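Local coordinates for protein 2',5'-phosphodiesterase 12 (Homo sapiens, PDB 4Z0V) that belongs to the endonuclease/exonuclease/phosphatase family of metal-dependent enzymes and carries an additional beta-rich domain at its N-terminal end, at residues 7-19 and 27-41. Sequence-based numbering, arbitrary orientation. Where two conformers were deposited one is given.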
loop_
_atom_site.group_PDB
_atom_site.type_symbol
_atom_site.label_atom_id
_atom_site.label_comp_id
_atom_site.label_asym_id
_atom_site.label_seq_id
_atom_site.Cartn_x
_atom_site.Cartn_y
_atom_site.Cartn_z
ATOM N N PRO A 7 0.369 31.567 14.443
ATOM C CA PRO A 7 1.442 31.718 13.448
ATOM C C PRO A 7 1.847 30.387 12.815
ATOM O O PRO A 7 1.623 29.336 13.435
ATOM C CB PRO A 7 2.608 32.320 14.261
ATOM C CG PRO A 7 2.076 32.533 15.675
ATOM C CD PRO A 7 0.901 31.616 15.815
ATOM N N PRO A 8 2.441 30.376 11.585
ATOM C CA PRO A 8 2.892 29.096 11.015
ATOM C C PRO A 8 3.917 28.455 11.948
ATOM O O PRO A 8 4.803 29.144 12.454
ATOM C CB PRO A 8 3.498 29.499 9.660
ATOM C CG PRO A 8 2.942 30.869 9.376
ATOM C CD PRO A 8 2.804 31.507 10.707
ATOM N N ALA A 9 3.724 27.174 12.263
ATOM C CA ALA A 9 4.599 26.443 13.180
ATOM C C ALA A 9 4.603 24.960 12.865
ATOM O O ALA A 9 3.567 24.407 12.515
ATOM C CB ALA A 9 4.165 26.670 14.629
ATOM N N PHE A 10 5.787 24.330 12.932
ATOM C CA PHE A 10 5.953 22.890 12.736
ATOM C C PHE A 10 5.668 22.225 14.082
ATOM O O PHE A 10 6.421 22.456 15.024
ATOM C CB PHE A 10 7.375 22.522 12.205
ATOM C CG PHE A 10 7.698 22.907 10.778
ATOM C CD1 PHE A 10 7.106 22.241 9.710
ATOM C CD2 PHE A 10 8.634 23.895 10.502
ATOM C CE1 PHE A 10 7.390 22.610 8.389
ATOM C CE2 PHE A 10 8.925 24.256 9.182
ATOM C CZ PHE A 10 8.299 23.616 8.134
ATOM N N THR A 11 4.545 21.473 14.196
ATOM C CA THR A 11 4.159 20.748 15.419
ATOM C C THR A 11 5.026 19.501 15.576
ATOM O O THR A 11 5.285 19.050 16.696
ATOM C CB THR A 11 2.679 20.383 15.407
ATOM O OG1 THR A 11 2.393 19.588 14.255
ATOM C CG2 THR A 11 1.783 21.599 15.445
ATOM N N GLU A 12 5.456 18.933 14.441
ATOM C CA GLU A 12 6.335 17.770 14.408
ATOM C C GLU A 12 7.374 18.050 13.353
ATOM O O GLU A 12 7.039 18.592 12.302
ATOM C CB GLU A 12 5.564 16.456 14.120
ATOM C CG GLU A 12 4.515 16.097 15.160
ATOM C CD GLU A 12 3.767 14.799 14.945
ATOM O OE1 GLU A 12 2.991 14.704 13.966
ATOM O OE2 GLU A 12 3.931 13.886 15.786
ATOM N N LEU A 13 8.628 17.819 13.692
ATOM C CA LEU A 13 9.780 17.989 12.810
ATOM C C LEU A 13 10.697 16.875 13.201
ATOM O O LEU A 13 11.180 16.870 14.348
ATOM C CB LEU A 13 10.403 19.394 12.944
ATOM C CG LEU A 13 11.431 19.737 11.883
ATOM C CD1 LEU A 13 10.788 19.860 10.528
ATOM C CD2 LEU A 13 12.135 21.017 12.217
ATOM N N GLN A 14 10.877 15.879 12.276
ATOM C CA GLN A 14 11.664 14.668 12.520
ATOM C C GLN A 14 12.384 14.182 11.267
ATOM O O GLN A 14 11.847 14.256 10.165
ATOM C CB GLN A 14 10.769 13.521 13.039
ATOM C CG GLN A 14 10.150 13.737 14.418
ATOM C CD GLN A 14 9.484 12.507 14.988
ATOM O OE1 GLN A 14 9.935 11.366 14.803
ATOM N NE2 GLN A 14 8.437 12.722 15.764
ATOM N N LEU A 15 13.589 13.628 11.443
ATOM C CA LEU A 15 14.364 13.066 10.336
ATOM C C LEU A 15 14.441 11.554 10.505
ATOM O O LEU A 15 14.400 11.089 11.655
ATOM C CB LEU A 15 15.790 13.672 10.293
ATOM C CG LEU A 15 15.960 15.118 9.839
ATOM C CD1 LEU A 15 17.398 15.574 10.037
ATOM C CD2 LEU A 15 15.618 15.275 8.376
ATOM N N PRO A 16 14.598 10.747 9.425
ATOM C CA PRO A 16 14.805 9.302 9.624
ATOM C C PRO A 16 16.110 9.017 10.380
ATOM O O PRO A 16 17.012 9.867 10.443
ATOM C CB PRO A 16 14.874 8.739 8.204
ATOM C CG PRO A 16 15.234 9.903 7.353
ATOM C CD PRO A 16 14.660 11.110 7.991
ATOM N N ARG A 17 16.177 7.836 10.993
ATOM C CA ARG A 17 17.342 7.396 11.782
ATOM C C ARG A 17 18.385 6.734 10.947
ATOM O O ARG A 17 19.517 6.571 11.387
ATOM C CB ARG A 17 16.907 6.378 12.839
ATOM C CG ARG A 17 16.047 6.991 13.853
ATOM C CD ARG A 17 15.990 6.163 15.094
ATOM N NE ARG A 17 15.108 6.879 15.988
ATOM C CZ ARG A 17 15.513 7.792 16.854
ATOM N NH1 ARG A 17 14.633 8.461 17.568
ATOM N NH2 ARG A 17 16.810 8.032 17.022
ATOM N N TYR A 18 17.958 6.250 9.796
ATOM C CA TYR A 18 18.752 5.526 8.831
ATOM C C TYR A 18 18.717 6.328 7.533
ATOM O O TYR A 18 17.642 6.583 7.003
ATOM C CB TYR A 18 18.153 4.113 8.662
ATOM C CG TYR A 18 19.085 3.029 8.162
ATOM C CD1 TYR A 18 19.012 1.733 8.665
ATOM C CD2 TYR A 18 19.982 3.272 7.126
ATOM C CE1 TYR A 18 19.866 0.730 8.206
ATOM C CE2 TYR A 18 20.845 2.280 6.667
ATOM C CZ TYR A 18 20.776 1.008 7.200
ATOM O OH TYR A 18 21.620 0.037 6.721
ATOM N N ILE A 19 19.878 6.814 7.089
ATOM C CA ILE A 19 19.977 7.599 5.870
ATOM C C ILE A 19 20.956 6.879 4.939
ATOM O O ILE A 19 22.088 6.615 5.351
ATOM C CB ILE A 19 20.400 9.061 6.191
ATOM C CG1 ILE A 19 19.258 9.804 6.926
ATOM C CG2 ILE A 19 20.819 9.788 4.901
ATOM C CD1 ILE A 19 19.631 11.137 7.510
ATOM N N PRO A 27 11.629 14.101 5.584
ATOM C CA PRO A 27 11.353 14.542 6.950
ATOM C C PRO A 27 9.878 14.511 7.288
ATOM O O PRO A 27 9.042 14.797 6.431
ATOM C CB PRO A 27 11.857 15.993 6.973
ATOM C CG PRO A 27 11.871 16.439 5.558
ATOM C CD PRO A 27 12.134 15.203 4.741
ATOM N N LYS A 28 9.575 14.217 8.557
ATOM C CA LYS A 28 8.221 14.331 9.066
ATOM C C LYS A 28 8.066 15.793 9.420
ATOM O O LYS A 28 8.940 16.345 10.094
ATOM C CB LYS A 28 8.007 13.398 10.282
ATOM C CG LYS A 28 6.599 13.456 10.875
ATOM C CD LYS A 28 6.509 12.397 11.967
ATOM C CE LYS A 28 5.217 12.409 12.700
ATOM N NZ LYS A 28 5.124 11.255 13.631
ATOM N N LEU A 29 7.062 16.448 8.849
ATOM C CA LEU A 29 6.748 17.854 9.124
ATOM C C LEU A 29 5.284 17.967 9.309
ATOM O O LEU A 29 4.543 17.776 8.347
ATOM C CB LEU A 29 7.164 18.861 8.024
ATOM C CG LEU A 29 8.249 18.578 7.019
ATOM C CD1 LEU A 29 8.071 19.490 5.850
ATOM C CD2 LEU A 29 9.602 18.892 7.585
ATOM N N SER A 30 4.837 18.221 10.504
ATOM C CA SER A 30 3.404 18.406 10.683
ATOM C C SER A 30 3.260 19.898 10.864
ATOM O O SER A 30 3.913 20.483 11.732
ATOM C CB SER A 30 2.877 17.570 11.842
ATOM O OG SER A 30 3.227 16.202 11.686
ATOM N N LEU A 31 2.589 20.535 9.926
ATOM C CA LEU A 31 2.509 21.985 9.909
ATOM C C LEU A 31 1.138 22.517 10.356
ATOM O O LEU A 31 0.108 22.089 9.832
ATOM C CB LEU A 31 2.840 22.433 8.465
ATOM C CG LEU A 31 3.346 23.855 8.205
ATOM C CD1 LEU A 31 4.313 24.317 9.256
ATOM C CD2 LEU A 31 4.011 23.938 6.846
ATOM N N GLU A 32 1.139 23.435 11.345
ATOM C CA GLU A 32 -0.060 24.133 11.829
ATOM C C GLU A 32 -0.020 25.594 11.331
ATOM O O GLU A 32 1.061 26.189 11.271
ATOM C CB GLU A 32 -0.219 24.059 13.367
ATOM C CG GLU A 32 0.754 24.896 14.192
ATOM C CD GLU A 32 0.446 25.065 15.671
ATOM O OE1 GLU A 32 -0.217 24.178 16.256
ATOM O OE2 GLU A 32 0.893 26.079 16.254
ATOM N N PHE A 33 -1.193 26.161 10.963
ATOM C CA PHE A 33 -1.348 27.536 10.452
ATOM C C PHE A 33 -0.431 27.814 9.221
ATOM O O PHE A 33 0.052 28.932 9.070
ATOM C CB PHE A 33 -1.051 28.582 11.555
ATOM C CG PHE A 33 -1.960 28.653 12.758
ATOM C CD1 PHE A 33 -3.021 29.551 12.796
ATOM C CD2 PHE A 33 -1.690 27.905 13.900
ATOM C CE1 PHE A 33 -3.833 29.657 13.935
ATOM C CE2 PHE A 33 -2.502 28.010 15.036
ATOM C CZ PHE A 33 -3.569 28.888 15.046
ATOM N N GLY A 34 -0.170 26.802 8.393
ATOM C CA GLY A 34 0.719 26.947 7.243
ATOM C C GLY A 34 0.691 25.824 6.225
ATOM O O GLY A 34 -0.051 24.851 6.395
ATOM N N ASP A 35 1.511 25.958 5.152
ATOM C CA ASP A 35 1.605 25.008 4.032
ATOM C C ASP A 35 3.071 24.742 3.575
ATOM O O ASP A 35 3.847 25.698 3.481
ATOM C CB ASP A 35 0.803 25.549 2.837
ATOM N N PRO A 36 3.458 23.484 3.209
ATOM C CA PRO A 36 4.849 23.246 2.760
ATOM C C PRO A 36 5.225 24.015 1.492
ATOM O O PRO A 36 6.376 24.440 1.375
ATOM C CB PRO A 36 4.905 21.729 2.537
ATOM C CG PRO A 36 3.801 21.175 3.402
ATOM C CD PRO A 36 2.702 22.215 3.268
ATOM N N ALA A 37 4.259 24.269 0.577
ATOM C CA ALA A 37 4.530 25.057 -0.630
ATOM C C ALA A 37 4.909 26.501 -0.277
ATOM O O ALA A 37 5.639 27.143 -1.029
ATOM C CB ALA A 37 3.309 25.058 -1.542
ATOM N N SER A 38 4.420 26.994 0.876
ATOM C CA SER A 38 4.675 28.354 1.365
ATOM C C SER A 38 5.868 28.381 2.329
ATOM O O SER A 38 6.223 29.438 2.837
ATOM C CB SER A 38 3.434 28.888 2.081
ATOM O OG SER A 38 2.252 28.673 1.329
ATOM N N SER A 39 6.436 27.212 2.632
ATOM C CA SER A 39 7.547 27.116 3.578
ATOM C C SER A 39 8.904 27.091 2.874
ATOM O O SER A 39 8.968 26.892 1.671
ATOM C CB SER A 39 7.368 25.884 4.462
ATOM O OG SER A 39 6.228 26.070 5.287
ATOM N N LEU A 40 9.988 27.365 3.620
ATOM C CA LEU A 40 11.342 27.420 3.044
ATOM C C LEU A 40 12.135 26.234 3.532
ATOM O O LEU A 40 12.077 25.910 4.719
ATOM C CB LEU A 40 12.068 28.727 3.463
ATOM C CG LEU A 40 11.394 30.082 3.135
ATOM C CD1 LEU A 40 12.248 31.242 3.640
ATOM C CD2 LEU A 40 11.122 30.238 1.645
ATOM N N PHE A 41 12.859 25.584 2.637
ATOM C CA PHE A 41 13.692 24.439 2.999
ATOM C C PHE A 41 15.081 24.627 2.470
ATOM O O PHE A 41 15.266 25.119 1.355
ATOM C CB PHE A 41 13.117 23.130 2.403
ATOM C CG PHE A 41 11.710 22.838 2.844
ATOM C CD1 PHE A 41 11.458 22.292 4.092
ATOM C CD2 PHE A 41 10.631 23.099 2.005
ATOM C CE1 PHE A 41 10.140 22.051 4.517
ATOM C CE2 PHE A 41 9.317 22.847 2.429
ATOM C CZ PHE A 41 9.084 22.330 3.681
HETATM O O HOH W 1 2.220 12.056 13.096
HETATM O O HOH W 2 6.673 10.728 16.666
#
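The carbonyl oxygen of S30 is gripped by T11 and E12 together: T11 N donates to S30 O at 2.7 Å, while E12 N (3.5 Å) and the T11 hydroxyl add weak bonds. Two residues facing one make this a classic beta bulge, which shifts the antiparallel register between strands 9-14 and 28-32 by one. The T11 OG1 bond depends on chi1 of 58°, which sets the hydroxyl between backbone N and carbonyl carbon and leaves CG2 to lie against the E32 side chain. Regular pairing resumes on both sides, A9 with E32 and Q14 with K28 each joined by two backbone bonds.

On the polar face, S30 OG donates to E12 OE1 at 2.7 Å, meeting the carboxylate on its anti side, slightly out of plane. The fully extended K28 chain crosses the same carboxylate, its NZ making a long 3.6 Å salt bridge to E12 OE2; a water donates to E12 OE1 and accepts a weak bond from K28 NZ. The stronger partner of K28 is D190, in helix 185-198 of the endonuclease/exonuclease/phosphatase domain.

The other face is greasy. L31 CD1 sits over one face of the F10 ring, 3.9 Å from its centroid, in a CH-pi contact, while L29 CB approaches the ring obliquely. The L13 and L29 side chains lie side by side, pointing the same way, and F10 and L13 continue onto C81 of strand 77-82. The two-stranded ribbon is thus amphipathic: its apolar side packs on the four-stranded sheet of the N-terminal domain, and its polar side reaches the domain next door through K28.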